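Local coordinates for protein aminoglycoside phosphotransferase (Mycobacterium smegmatis, PDB 6EF6) that phosphorylates (S)-1-amino-2-propanol as the aminopropanol kinase associated with the aminoacetone utilization microcompartment of its host, at residues S156-S161 / F262-T267; D176-H179 / D183-R186; D209-K214 / L303-F308; L237-D240 / Q245-I248; G288-R293 / A298-L303. All coordinates share one frame; numbering follows the deposited sequence.

Contact 1: residues S156-S161 / F262-T267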
# COMPACT_ATOMS: atom_id res chain seq x y z
N SER A 156 2.07 6.22 14.02
CA SER A 156 0.76 6.21 14.66
C SER A 156 -0.06 5.00 14.25
O SER A 156 -0.82 4.47 15.08
CB SER A 156 -0.01 7.47 14.29
OG SER A 156 0.65 8.59 14.85
N LEU A 157 0.02 4.58 12.99
CA LEU A 157 -0.66 3.35 12.57
C LEU A 157 -0.09 2.14 13.27
O LEU A 157 -0.84 1.23 13.65
CB LEU A 157 -0.56 3.19 11.05
CG LEU A 157 -1.43 4.14 10.24
CD1 LEU A 157 -1.06 4.10 8.77
CD2 LEU A 157 -2.93 3.82 10.40
N HIS A 158 1.22 2.07 13.44
CA HIS A 158 1.82 0.97 14.15
C HIS A 158 1.39 0.96 15.61
O HIS A 158 1.11 -0.11 16.19
CB HIS A 158 3.32 1.04 14.05
CG HIS A 158 3.83 0.81 12.68
ND1 HIS A 158 5.17 0.89 12.38
CD2 HIS A 158 3.21 0.40 11.55
CE1 HIS A 158 5.35 0.61 11.10
NE2 HIS A 158 4.18 0.31 10.56
N GLU A 159 1.37 2.12 16.26
CA GLU A 159 0.97 2.18 17.65
C GLU A 159 -0.46 1.68 17.81
O GLU A 159 -0.76 0.93 18.76
CB GLU A 159 1.09 3.62 18.12
CG GLU A 159 0.73 3.85 19.60
CD GLU A 159 0.50 5.32 19.92
OE1 GLU A 159 1.43 5.99 20.41
OE2 GLU A 159 -0.63 5.81 19.67
N HIS A 160 -1.38 2.12 16.94
CA HIS A 160 -2.75 1.62 17.02
C HIS A 160 -2.80 0.12 16.83
O HIS A 160 -3.45 -0.61 17.60
CB HIS A 160 -3.67 2.31 16.04
CG HIS A 160 -5.07 1.83 16.18
ND1 HIS A 160 -5.59 0.78 15.46
CD2 HIS A 160 -6.01 2.15 17.10
CE1 HIS A 160 -6.81 0.52 15.87
NE2 HIS A 160 -7.09 1.32 16.89
N SER A 161 -2.14 -0.38 15.79
CA SER A 161 -2.16 -1.81 15.50
C SER A 161 -1.65 -2.63 16.69
O SER A 161 -2.20 -3.71 16.99
CB SER A 161 -1.31 -2.06 14.24
OG SER A 161 -0.99 -3.45 14.08
N PHE A 262 8.20 -2.63 9.71
CA PHE A 262 9.08 -1.78 8.91
C PHE A 262 9.05 -2.06 7.42
O PHE A 262 9.62 -1.28 6.64
CB PHE A 262 10.44 -1.64 9.60
CG PHE A 262 10.29 -0.90 10.89
CD1 PHE A 262 10.03 0.47 10.83
CD2 PHE A 262 10.31 -1.50 12.11
CE1 PHE A 262 9.80 1.19 11.98
CE2 PHE A 262 10.05 -0.77 13.26
CZ PHE A 262 9.81 0.56 13.18
N TYR A 263 8.33 -3.09 6.97
CA TYR A 263 8.03 -3.16 5.55
C TYR A 263 7.27 -1.92 5.10
O TYR A 263 7.41 -1.51 3.96
CB TYR A 263 7.24 -4.45 5.27
CG TYR A 263 6.70 -4.56 3.86
CD1 TYR A 263 7.53 -4.58 2.74
CD2 TYR A 263 5.35 -4.61 3.63
CE1 TYR A 263 7.03 -4.64 1.46
CE2 TYR A 263 4.82 -4.69 2.33
CZ TYR A 263 5.68 -4.70 1.27
OH TYR A 263 5.17 -4.77 -0.01
N ASP A 264 6.49 -1.28 5.98
CA ASP A 264 5.83 -0.04 5.58
C ASP A 264 6.83 1.03 5.11
O ASP A 264 6.50 1.84 4.21
CB ASP A 264 4.98 0.51 6.73
CG ASP A 264 3.65 -0.16 6.90
OD1 ASP A 264 3.06 -0.67 5.92
OD2 ASP A 264 3.16 -0.14 8.06
N PHE A 265 8.07 1.03 5.64
CA PHE A 265 9.06 1.97 5.10
C PHE A 265 9.44 1.64 3.65
O PHE A 265 9.60 2.53 2.80
CB PHE A 265 10.36 2.07 5.94
CG PHE A 265 11.35 2.96 5.27
CD1 PHE A 265 11.09 4.32 5.15
CD2 PHE A 265 12.53 2.43 4.75
CE1 PHE A 265 11.95 5.14 4.46
CE2 PHE A 265 13.43 3.26 4.08
CZ PHE A 265 13.15 4.62 3.95
N GLY A 266 9.62 0.36 3.33
CA GLY A 266 9.84 0.02 1.93
C GLY A 266 8.73 0.53 1.05
O GLY A 266 8.98 1.04 -0.05
N THR A 267 7.48 0.46 1.52
CA THR A 267 6.40 0.94 0.69
C THR A 267 6.46 2.47 0.49
O THR A 267 6.01 2.96 -0.53
CB THR A 267 5.02 0.50 1.18
OG1 THR A 267 4.58 1.25 2.32
CG2 THR A 267 4.95 -0.99 1.45

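Contact 2: residues D176-H179 / D183-R186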
# COMPACT_ATOMS: atom_id res chain seq x y z
N ASP A 176 4.07 -12.21 4.42
CA ASP A 176 5.19 -12.97 4.95
C ASP A 176 6.08 -13.46 3.83
O ASP A 176 5.83 -13.15 2.67
CB ASP A 176 4.69 -14.10 5.85
CG ASP A 176 3.71 -15.06 5.16
OD1 ASP A 176 3.48 -14.90 3.97
OD2 ASP A 176 3.23 -15.97 5.85
N TRP A 177 7.13 -14.22 4.15
CA TRP A 177 8.03 -14.66 3.08
C TRP A 177 7.27 -15.45 2.03
O TRP A 177 7.38 -15.17 0.82
CB TRP A 177 9.18 -15.51 3.62
CG TRP A 177 10.13 -15.88 2.53
CD1 TRP A 177 10.18 -17.08 1.88
CD2 TRP A 177 11.16 -15.05 2.02
NE1 TRP A 177 11.20 -17.00 0.92
CE2 TRP A 177 11.81 -15.78 1.02
CE3 TRP A 177 11.58 -13.77 2.31
CZ2 TRP A 177 12.87 -15.21 0.26
CZ3 TRP A 177 12.64 -13.23 1.59
CH2 TRP A 177 13.28 -13.97 0.59
N GLU A 178 6.50 -16.44 2.47
CA GLU A 178 5.74 -17.31 1.57
C GLU A 178 4.94 -16.52 0.54
O GLU A 178 4.91 -16.87 -0.65
CB GLU A 178 4.81 -18.20 2.40
CG GLU A 178 3.88 -19.02 1.48
CD GLU A 178 3.03 -20.02 2.19
OE1 GLU A 178 3.17 -20.15 3.43
OE2 GLU A 178 2.20 -20.65 1.50
N HIS A 179 4.28 -15.45 0.96
CA HIS A 179 3.33 -14.77 0.09
C HIS A 179 3.96 -13.59 -0.63
O HIS A 179 3.29 -12.96 -1.45
CB HIS A 179 2.07 -14.33 0.85
CG HIS A 179 1.27 -15.48 1.35
ND1 HIS A 179 1.48 -16.06 2.58
CD2 HIS A 179 0.35 -16.26 0.73
CE1 HIS A 179 0.66 -17.09 2.73
NE2 HIS A 179 -0.02 -17.25 1.61
N ASP A 183 6.73 -19.63 -1.78
CA ASP A 183 5.98 -20.62 -2.55
C ASP A 183 4.61 -20.16 -3.03
O ASP A 183 4.05 -20.79 -3.93
CB ASP A 183 5.76 -21.87 -1.70
CG ASP A 183 6.98 -22.74 -1.62
OD1 ASP A 183 7.81 -22.68 -2.56
OD2 ASP A 183 7.11 -23.50 -0.63
N THR A 184 4.08 -19.06 -2.51
CA THR A 184 2.74 -18.59 -2.88
C THR A 184 2.78 -17.07 -3.11
O THR A 184 2.09 -16.30 -2.44
CB THR A 184 1.76 -18.98 -1.77
OG1 THR A 184 1.92 -20.37 -1.44
CG2 THR A 184 0.33 -18.75 -2.25
N PRO A 185 3.57 -16.60 -4.09
CA PRO A 185 3.80 -15.15 -4.26
C PRO A 185 2.57 -14.44 -4.80
O PRO A 185 2.09 -14.75 -5.89
CB PRO A 185 4.96 -15.10 -5.28
CG PRO A 185 4.80 -16.39 -6.05
CD PRO A 185 4.28 -17.40 -5.11
N ARG A 186 2.08 -13.45 -4.06
CA ARG A 186 0.77 -12.87 -4.39
C ARG A 186 0.82 -12.09 -5.70
O ARG A 186 -0.20 -12.07 -6.42
CB ARG A 186 0.37 -11.93 -3.26
CG ARG A 186 -1.03 -11.34 -3.44
CD ARG A 186 -1.59 -10.80 -2.11
NE ARG A 186 -1.71 -11.83 -1.07
CZ ARG A 186 -1.00 -11.87 0.05
NH1 ARG A 186 -0.13 -10.94 0.38
NH2 ARG A 186 -1.18 -12.90 0.84

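Contact 3: residues D209-K214 / L303-F308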
# COMPACT_ATOMS: atom_id res chain seq x y z
N ASP A 209 18.38 -14.05 -1.25
CA ASP A 209 18.70 -15.08 -0.27
C ASP A 209 19.33 -14.49 1.00
O ASP A 209 19.06 -14.97 2.10
CB ASP A 209 19.58 -16.16 -0.94
CG ASP A 209 18.83 -16.99 -1.97
OD1 ASP A 209 17.58 -17.02 -2.05
OD2 ASP A 209 19.56 -17.70 -2.69
N LEU A 210 20.14 -13.45 0.86
CA LEU A 210 20.66 -12.72 2.01
C LEU A 210 19.52 -12.05 2.77
O LEU A 210 19.43 -12.18 4.00
CB LEU A 210 21.70 -11.68 1.53
CG LEU A 210 22.22 -10.81 2.67
CD1 LEU A 210 22.84 -11.62 3.80
CD2 LEU A 210 23.22 -9.81 2.09
N LEU A 211 18.59 -11.42 2.07
CA LEU A 211 17.41 -10.86 2.69
C LEU A 211 16.64 -11.90 3.47
O LEU A 211 16.21 -11.67 4.60
CB LEU A 211 16.53 -10.24 1.62
CG LEU A 211 15.09 -9.89 2.02
CD1 LEU A 211 15.11 -8.76 3.02
CD2 LEU A 211 14.29 -9.49 0.81
N HIS A 212 16.45 -13.10 2.89
CA HIS A 212 15.73 -14.17 3.57
C HIS A 212 16.41 -14.51 4.89
O HIS A 212 15.76 -14.66 5.94
CB HIS A 212 15.67 -15.41 2.64
CG HIS A 212 14.66 -16.43 3.04
ND1 HIS A 212 14.53 -17.61 2.35
CD2 HIS A 212 13.78 -16.48 4.04
CE1 HIS A 212 13.57 -18.33 2.90
NE2 HIS A 212 13.11 -17.68 3.94
N ARG A 213 17.74 -14.66 4.87
CA ARG A 213 18.48 -14.97 6.09
C ARG A 213 18.35 -13.85 7.12
O ARG A 213 18.20 -14.11 8.31
CB ARG A 213 19.96 -15.23 5.77
CG ARG A 213 20.22 -16.51 4.98
CD ARG A 213 21.61 -16.50 4.31
NE ARG A 213 22.67 -15.94 5.13
CZ ARG A 213 23.81 -15.44 4.65
NH1 ARG A 213 24.71 -14.96 5.50
NH2 ARG A 213 24.05 -15.42 3.34
N LYS A 214 18.35 -12.61 6.68
CA LYS A 214 18.20 -11.49 7.61
C LYS A 214 16.82 -11.46 8.21
O LYS A 214 16.67 -11.20 9.40
CB LYS A 214 18.55 -10.17 6.93
CG LYS A 214 20.01 -10.12 6.58
CD LYS A 214 20.49 -8.78 6.16
CE LYS A 214 20.22 -7.65 7.14
NZ LYS A 214 20.87 -7.84 8.48
N LEU A 303 15.95 -1.42 7.64
CA LEU A 303 15.26 -0.59 6.64
C LEU A 303 15.74 -0.87 5.22
O LEU A 303 14.87 -1.04 4.34
CB LEU A 303 15.29 0.91 7.01
CG LEU A 303 14.59 1.22 8.31
CD1 LEU A 303 14.72 2.70 8.65
CD2 LEU A 303 13.15 0.84 8.32
N PRO A 304 17.02 -1.02 4.96
CA PRO A 304 17.44 -1.35 3.58
C PRO A 304 16.87 -2.69 3.13
O PRO A 304 16.45 -2.83 1.95
CB PRO A 304 18.96 -1.31 3.65
CG PRO A 304 19.27 -0.40 4.82
CD PRO A 304 18.16 -0.69 5.82
N SER A 305 16.82 -3.69 4.02
CA SER A 305 16.20 -4.96 3.69
C SER A 305 14.76 -4.78 3.26
O SER A 305 14.30 -5.41 2.29
CB SER A 305 16.26 -5.90 4.88
OG SER A 305 17.55 -6.43 5.13
N PHE A 306 13.99 -3.95 3.96
CA PHE A 306 12.61 -3.74 3.60
C PHE A 306 12.42 -2.98 2.31
O PHE A 306 11.44 -3.20 1.60
CB PHE A 306 11.81 -3.11 4.77
CG PHE A 306 11.61 -4.10 5.91
CD1 PHE A 306 11.00 -5.32 5.65
CD2 PHE A 306 12.12 -3.89 7.17
CE1 PHE A 306 10.83 -6.29 6.62
CE2 PHE A 306 11.95 -4.89 8.21
CZ PHE A 306 11.34 -6.09 7.89
N VAL A 307 13.31 -2.03 2.03
CA VAL A 307 13.31 -1.38 0.71
C VAL A 307 13.52 -2.43 -0.37
O VAL A 307 12.84 -2.41 -1.40
CB VAL A 307 14.35 -0.23 0.65
CG1 VAL A 307 14.44 0.33 -0.74
CG2 VAL A 307 14.02 0.85 1.65
N PHE A 308 14.50 -3.31 -0.18
CA PHE A 308 14.80 -4.33 -1.18
C PHE A 308 13.66 -5.35 -1.35
O PHE A 308 13.33 -5.73 -2.46
CB PHE A 308 16.14 -4.99 -0.89
CG PHE A 308 16.60 -5.84 -2.03
CD1 PHE A 308 16.94 -5.26 -3.25
CD2 PHE A 308 16.66 -7.22 -1.96
CE1 PHE A 308 17.31 -6.05 -4.32
CE2 PHE A 308 17.06 -7.99 -3.06
CZ PHE A 308 17.37 -7.39 -4.22

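Contact 4: residues L237-D240 / Q245-I248. With ACT (acetate ion), chain F.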
# COMPACT_ATOMS: atom_id res chain seq x y z
N LEU A 237 -1.42 9.36 0.89
CA LEU A 237 -1.73 10.30 1.97
C LEU A 237 -2.18 11.59 1.30
O LEU A 237 -1.36 12.39 0.84
CB LEU A 237 -0.52 10.49 2.90
CG LEU A 237 -0.39 9.41 3.99
CD1 LEU A 237 0.02 8.06 3.42
CD2 LEU A 237 0.58 9.85 5.08
N LEU A 238 -3.48 11.73 1.23
CA LEU A 238 -4.11 12.86 0.57
C LEU A 238 -4.16 14.07 1.49
O LEU A 238 -4.35 13.94 2.70
CB LEU A 238 -5.54 12.54 0.08
CG LEU A 238 -5.59 11.41 -0.95
CD1 LEU A 238 -7.01 11.38 -1.55
CD2 LEU A 238 -4.56 11.50 -2.06
N VAL A 239 -3.99 15.27 0.93
CA VAL A 239 -3.92 16.48 1.75
C VAL A 239 -4.91 17.53 1.27
O VAL A 239 -5.21 17.62 0.08
CB VAL A 239 -2.51 17.10 1.78
CG1 VAL A 239 -1.55 16.14 2.35
CG2 VAL A 239 -2.09 17.49 0.38
N ASP A 240 -5.37 18.35 2.20
CA ASP A 240 -6.20 19.51 1.88
C ASP A 240 -5.39 20.80 1.74
O ASP A 240 -5.99 21.86 1.54
CB ASP A 240 -7.33 19.69 2.90
CG ASP A 240 -6.84 20.13 4.28
OD1 ASP A 240 -5.62 20.30 4.45
OD2 ASP A 240 -7.70 20.30 5.19
N GLN A 245 1.11 21.57 8.25
CA GLN A 245 -0.05 21.71 9.13
C GLN A 245 -1.33 21.77 8.31
O GLN A 245 -1.80 22.85 7.91
CB GLN A 245 0.10 22.88 10.09
CG GLN A 245 -0.23 22.49 11.54
CD GLN A 245 0.96 22.01 12.33
OE1 GLN A 245 1.44 22.72 13.22
NE2 GLN A 245 1.45 20.82 12.03
N ARG A 246 -1.89 20.59 8.04
CA ARG A 246 -3.00 20.40 7.12
C ARG A 246 -3.63 19.07 7.46
O ARG A 246 -3.09 18.28 8.25
CB ARG A 246 -2.48 20.39 5.68
CG ARG A 246 -1.41 19.33 5.46
CD ARG A 246 -0.45 19.65 4.33
NE ARG A 246 0.84 19.04 4.62
CZ ARG A 246 1.79 18.85 3.72
NH1 ARG A 246 2.93 18.29 4.09
NH2 ARG A 246 1.61 19.22 2.46
N THR A 247 -4.80 18.81 6.88
CA THR A 247 -5.48 17.54 7.12
C THR A 247 -4.95 16.49 6.15
O THR A 247 -5.03 16.66 4.93
CB THR A 247 -6.99 17.71 6.95
OG1 THR A 247 -7.46 18.76 7.81
CG2 THR A 247 -7.69 16.41 7.32
N ILE A 248 -4.36 15.44 6.70
CA ILE A 248 -3.76 14.37 5.91
C ILE A 248 -4.58 13.11 6.13
O ILE A 248 -4.65 12.60 7.25
CB ILE A 248 -2.29 14.13 6.30
CG1 ILE A 248 -1.54 15.46 6.18
CG2 ILE A 248 -1.67 13.11 5.41
CD1 ILE A 248 -0.28 15.52 7.03
C ACT F . 2.72 18.24 7.55
O ACT F . 1.54 18.69 7.40
OXT ACT F . 3.49 17.77 6.68
CH3 ACT F . 3.29 18.26 8.99

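Contact 5: residues G288-R293 / A298-L303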
# COMPACT_ATOMS: atom_id res chain seq x y z
N GLY A 288 10.53 11.50 11.74
CA GLY A 288 9.09 11.61 11.96
C GLY A 288 8.53 10.43 12.74
O GLY A 288 7.77 10.60 13.70
N TYR A 289 8.97 9.23 12.39
CA TYR A 289 8.53 8.02 13.08
C TYR A 289 8.85 8.09 14.56
O TYR A 289 7.97 7.90 15.43
CB TYR A 289 9.19 6.80 12.44
CG TYR A 289 8.58 5.49 12.88
CD1 TYR A 289 8.87 4.95 14.09
CD2 TYR A 289 7.72 4.80 12.06
CE1 TYR A 289 8.32 3.73 14.52
CE2 TYR A 289 7.14 3.61 12.48
CZ TYR A 289 7.45 3.11 13.70
OH TYR A 289 6.91 1.90 14.16
N ARG A 290 10.12 8.43 14.88
CA ARG A 290 10.56 8.42 16.26
C ARG A 290 9.88 9.50 17.09
O ARG A 290 9.88 9.39 18.32
CB ARG A 290 12.09 8.59 16.32
CG ARG A 290 12.85 7.35 15.89
CD ARG A 290 14.38 7.55 15.97
NE ARG A 290 15.06 6.27 15.72
CZ ARG A 290 16.26 6.12 15.17
NH1 ARG A 290 16.95 7.16 14.72
NH2 ARG A 290 16.77 4.90 15.06
N SER A 291 9.27 10.51 16.48
CA SER A 291 8.50 11.51 17.21
C SER A 291 7.26 10.90 17.87
O SER A 291 6.73 11.51 18.81
CB SER A 291 8.14 12.70 16.32
OG SER A 291 7.00 12.47 15.51
N ARG A 292 6.80 9.76 17.38
CA ARG A 292 5.60 9.09 17.90
C ARG A 292 5.85 7.71 18.48
O ARG A 292 5.11 7.33 19.41
CB ARG A 292 4.55 8.96 16.78
CG ARG A 292 3.94 10.25 16.36
CD ARG A 292 2.99 10.81 17.41
NE ARG A 292 2.71 12.22 17.16
CZ ARG A 292 1.75 12.68 16.37
NH1 ARG A 292 0.94 11.85 15.72
NH2 ARG A 292 1.60 13.99 16.22
N ARG A 293 6.83 6.97 18.02
CA ARG A 293 7.07 5.59 18.44
C ARG A 293 8.55 5.28 18.31
O ARG A 293 9.21 5.69 17.36
CB ARG A 293 6.29 4.59 17.60
CG ARG A 293 6.42 3.07 18.02
CD ARG A 293 5.65 2.10 17.11
NE ARG A 293 5.75 0.71 17.55
CZ ARG A 293 6.56 -0.22 17.04
NH1 ARG A 293 6.54 -1.46 17.53
NH2 ARG A 293 7.40 0.06 16.05
N ALA A 298 18.15 -1.99 15.81
CA ALA A 298 18.07 -3.22 15.04
C ALA A 298 17.01 -3.13 13.96
O ALA A 298 17.15 -3.72 12.89
CB ALA A 298 17.77 -4.38 15.96
N ASP A 299 15.94 -2.38 14.22
CA ASP A 299 14.95 -2.10 13.20
C ASP A 299 15.45 -1.14 12.15
O ASP A 299 15.24 -1.36 10.93
CB ASP A 299 13.65 -1.65 13.83
CG ASP A 299 13.26 -2.58 14.92
OD1 ASP A 299 13.67 -2.38 16.09
OD2 ASP A 299 12.76 -3.65 14.65
N GLU A 300 16.15 -0.08 12.56
CA GLU A 300 16.74 0.84 11.60
C GLU A 300 17.70 0.12 10.68
O GLU A 300 17.72 0.37 9.46
CB GLU A 300 17.44 1.97 12.37
CG GLU A 300 17.92 3.08 11.45
CD GLU A 300 18.74 4.13 12.18
OE1 GLU A 300 18.78 4.13 13.43
OE2 GLU A 300 19.40 4.91 11.48
N ALA A 301 18.43 -0.85 11.18
CA ALA A 301 19.36 -1.65 10.41
C ALA A 301 18.66 -2.58 9.43
O ALA A 301 19.34 -3.03 8.48
CB ALA A 301 20.26 -2.46 11.35
N MET A 302 17.36 -2.78 9.54
CA MET A 302 16.60 -3.58 8.60
C MET A 302 15.90 -2.74 7.55
O MET A 302 15.28 -3.27 6.64
CB MET A 302 15.57 -4.46 9.33
CG MET A 302 16.19 -5.65 9.99
SD MET A 302 16.91 -6.87 8.88
CE MET A 302 15.44 -7.59 8.23
N LEU A 303 15.95 -1.42 7.64
CA LEU A 303 15.26 -0.59 6.64
C LEU A 303 15.74 -0.87 5.22
O LEU A 303 14.87 -1.04 4.34
CB LEU A 303 15.29 0.91 7.01
CG LEU A 303 14.59 1.22 8.31
CD1 LEU A 303 14.72 2.70 8.65
CD2 LEU A 303 13.15 0.84 8.32
O HOH W 1 19.21 7.20 13.02

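Contact 1: residues S156-S161 / F262-T267
H158 and F262 mark the closest approach of the two backbones, with 9.4 Å between H158 CA and F262 CA, so side chains alone bridge the gap between helix 147-163 and the start of helix 263-268. Both belong to the helical lobe of the kinase-like fold shared by aminoglycoside phosphotransferases. The link is a buried His-carboxylate hydrogen bond: H158 and D264 reach toward each other from opposite directions, and H158 NE2 donates to D264 OD2 over 2.7 Å. The acceptor lies in the plane of the imidazole, and the donor arrives on the anti lone pair of OD2, the one turned away from OD1. Ring and carboxylate are thus nearly coplanar, 19° apart. On D264 the CG atom sits beside the backbone N (chi1 -79°), which carries the carboxylate across to the histidine.

F262 packs against the same imidazole in a T-shaped pair, the histidine presenting its edge to the phenyl face with centroids 5.8 Å apart. The other imidazole nitrogen, ND1, is hydrogen-bonded to Y289 OH, so both ring nitrogens are engaged and the rotation of the ring is fixed. D264 OD1 in turn binds the backbone N of A230, next to the sodium ligand D231. This recalls protein kinases, in which an aspartate at the start of a C-lobe helix holds the catalytic loop. Despite its sequence, 264-266 is therefore probably not the metal-binding DFG motif; D252 is the other ligand of that sodium. One turn on, T267 OG1 donates to D264 O at 2.8 Å.

Contact 2: residues D176-H179 / D183-R186
E178 and H179 are met by T184 and R186, where the chain leaves the short helix 177-180 and doubles back on it, a compact N-capped helical turn followed by a loop. The tight part is backbone. T184 N donates to E178 O at 3.0 Å, and R186 N donates to H179 O at 2.9 Å from above the carbonyl plane. Between these two bonds H179 CA makes a short CH···O contact with T184 O, 3.2 Å, a sign of how closely the loop lies on the helix.

The imidazole of H179 is held from the other end. D176, at the N-cap, accepts twice at OD1: from H179 N on the anti side and, more strongly, from H179 ND1 on the syn lone pair. The second bond lies almost in the ring plane, so it fixes the rotation of the histidine. R186 passes beside this ring, NH2 lying 3.6 Å from H179 CB, with the guanidinium and imidazole planes only 8° apart. A bend at chi3 (-60°) turns the guanidinium back to this place, where NH1 binds S174 O and F173 and W175 make cation-pi contacts with it. R186 precedes W187, which lines the pocket of the bound (2R)-1-methoxypropan-2-amine, its own side chain about 9 Å from that ligand.

Toward solvent the contact is looser. The E178 chain, extended beyond CG, runs alongside T184, an exposed residue whose methyl CG2 stays 3.9 Å from H179 CD2. Here a single side-chain bond joins the segments: T184 OG1 donates to the anti lone pair of E178 OE2 at 3.0 Å.

Contact 3: residues D209-K214 / L303-F308
L211 meets S305 where helix 198-218 passes helix 303-320, with 6.1 Å between L211 CA and S305 CA. The two short segments cross at -129° with their axes 10.4 Å apart, a steep helix-helix packing in the helical lobe of this kinase-like fold.

Walking along 209-214, L211 is the first residue to touch the other helix. Its chi1 of 166° brings CG toward helix 303-320, and chi2 of 68° sets the two methyls on different partners. CD1 rests against the small serine, 3.5 Å from S305 O and 3.6 Å from S305 CB. The other methyl, CD2, points further along 303-308 and comes to 4.3 Å from F308 CD2, an oblique approach to that ring. F308 is also packed against A207 and L204, one and two turns before L211 on the same helix.

One turn after L211, K214 closes the other end of the patch. Its chain bends at both chi3 and chi4, and its methylenes pass over the serine with K214 CE 3.6 Å from S305 OG. The hydroxyl is not paired with the lysine; its hydrogen-bond partner is Y345 OH on helix 325-347. The tyrosine side chain also touches L210, L211 and K214, so a third helix packs into the crossing.

Carbon atoms of L211 and K214 do the touching, partly against the serine oxygens and partly against the ring of F308, with no polar bond between the segments. They are thus held to each other by van der Waals packing, and the small S305 side chain is consistent with the close backbone approach.

Contact 4: residues L237-D240 / Q245-I248
D240 and T247 clasp each other at the loop end of a beta-hairpin. T247 N donates to D240 OD1 and T247 OG1 to D240 OD2, both over 3.0 Å, each donor standing well above the carboxylate plane. With CG between the backbone N and carbonyl carbon (chi1 70°), the aspartate can turn both oxygens on one residue. The backbone answers with D240 N to T247 O at 3.2 Å, in the carbonyl plane.

R246 adds a salt bridge from NH1 to D146 and grips, edge-on, an acetate ion, probably from the crystallisation liquor. Its NE and NH1 each donate to a different acetate oxygen, the latter reaching ACT OXT over 2.7 Å, while V239 CG1 lies over one guanidinium face.

Farther in, V239 and I248 form an antiparallel non-hydrogen-bonded pair. Their side chains run alongside on one face of the sheet, V239 CG1 to I248 CG1 3.9 Å. I248 CG2 turns instead to L237 CB at 3.8 Å. The side chain of L238 is about 5 Å from the bound benzoate.

This hairpin of strands 237-239 and 248-250 matches the one preceding the metal-binding aspartate in kinases, and its L237 and I248 pack on I153 of helix 147-163.

Contact 5: residues G288-R293 / A298-L303
R290 and E300 form the one direct contact between residues 288-293 and 298-303, a surface salt bridge across the loop joining two consecutive helices. R290 NH2 donates to E300 OE1 over 2.7 Å. The carboxylate oxygen lies in the plane of the guanidinium, whereas the donor stands 50° above the plane of the carboxylate. The two flat groups are thus steeply turned against each other, 75° between planes, and meet through one N-H rather than as a side-on bidentate pair. Both chains are extended and cross at about a right angle. NH2 has a second partner in L295 O of the intervening loop, which ties the arginine to the connection that it spans.

Water supplies the other arm. It accepts from R290 NH1 at 2.8 Å and donates to E300 OE2 at 2.8 Å, so the second carboxylate oxygen is joined to the guanidinium indirectly. The pair lies at the surface, with R290 exposed.

Bonds within each segment shape the chain on both sides. Y289 O accepts from R292 N and R293 N as the chain turns away from the helix, and S291 OG donates to G288 O in the carbonyl plane. The extended R293 chain brings NH2 to 2.7 Å from Y289 OH, tilted from its own guanidinium plane. On the other side, E300 to L303 make a type I turn.

That turn leads directly into helix 303-320. Around the pair, Y289 packs on A155 of helix 147-163, M302 lies against helix 198-218, and L303 returns to V286 of helix 278-290.

How the contacts relate
From the N terminus, helix 147-163 opens contact 1, which closes a long loop only at 262-267. Contact 2 falls within that loop, a local turn between this helix and helix 198-218. The latter opens contact 3, which crosses contact 1 because its partner, 303-308, comes after 262-267. Contact 4, the hairpin, lies inside the spans of both contact 1 and contact 3. Contact 5 follows contact 1 in series, falls within contact 3 and shares L303 with it. In space, W177 of contact 2 stacks on H212 of contact 3, and F262 and F265 of contact 1 pack on helix 303-320. The centres of contact 2 and contact 4 are about 34 Å apart.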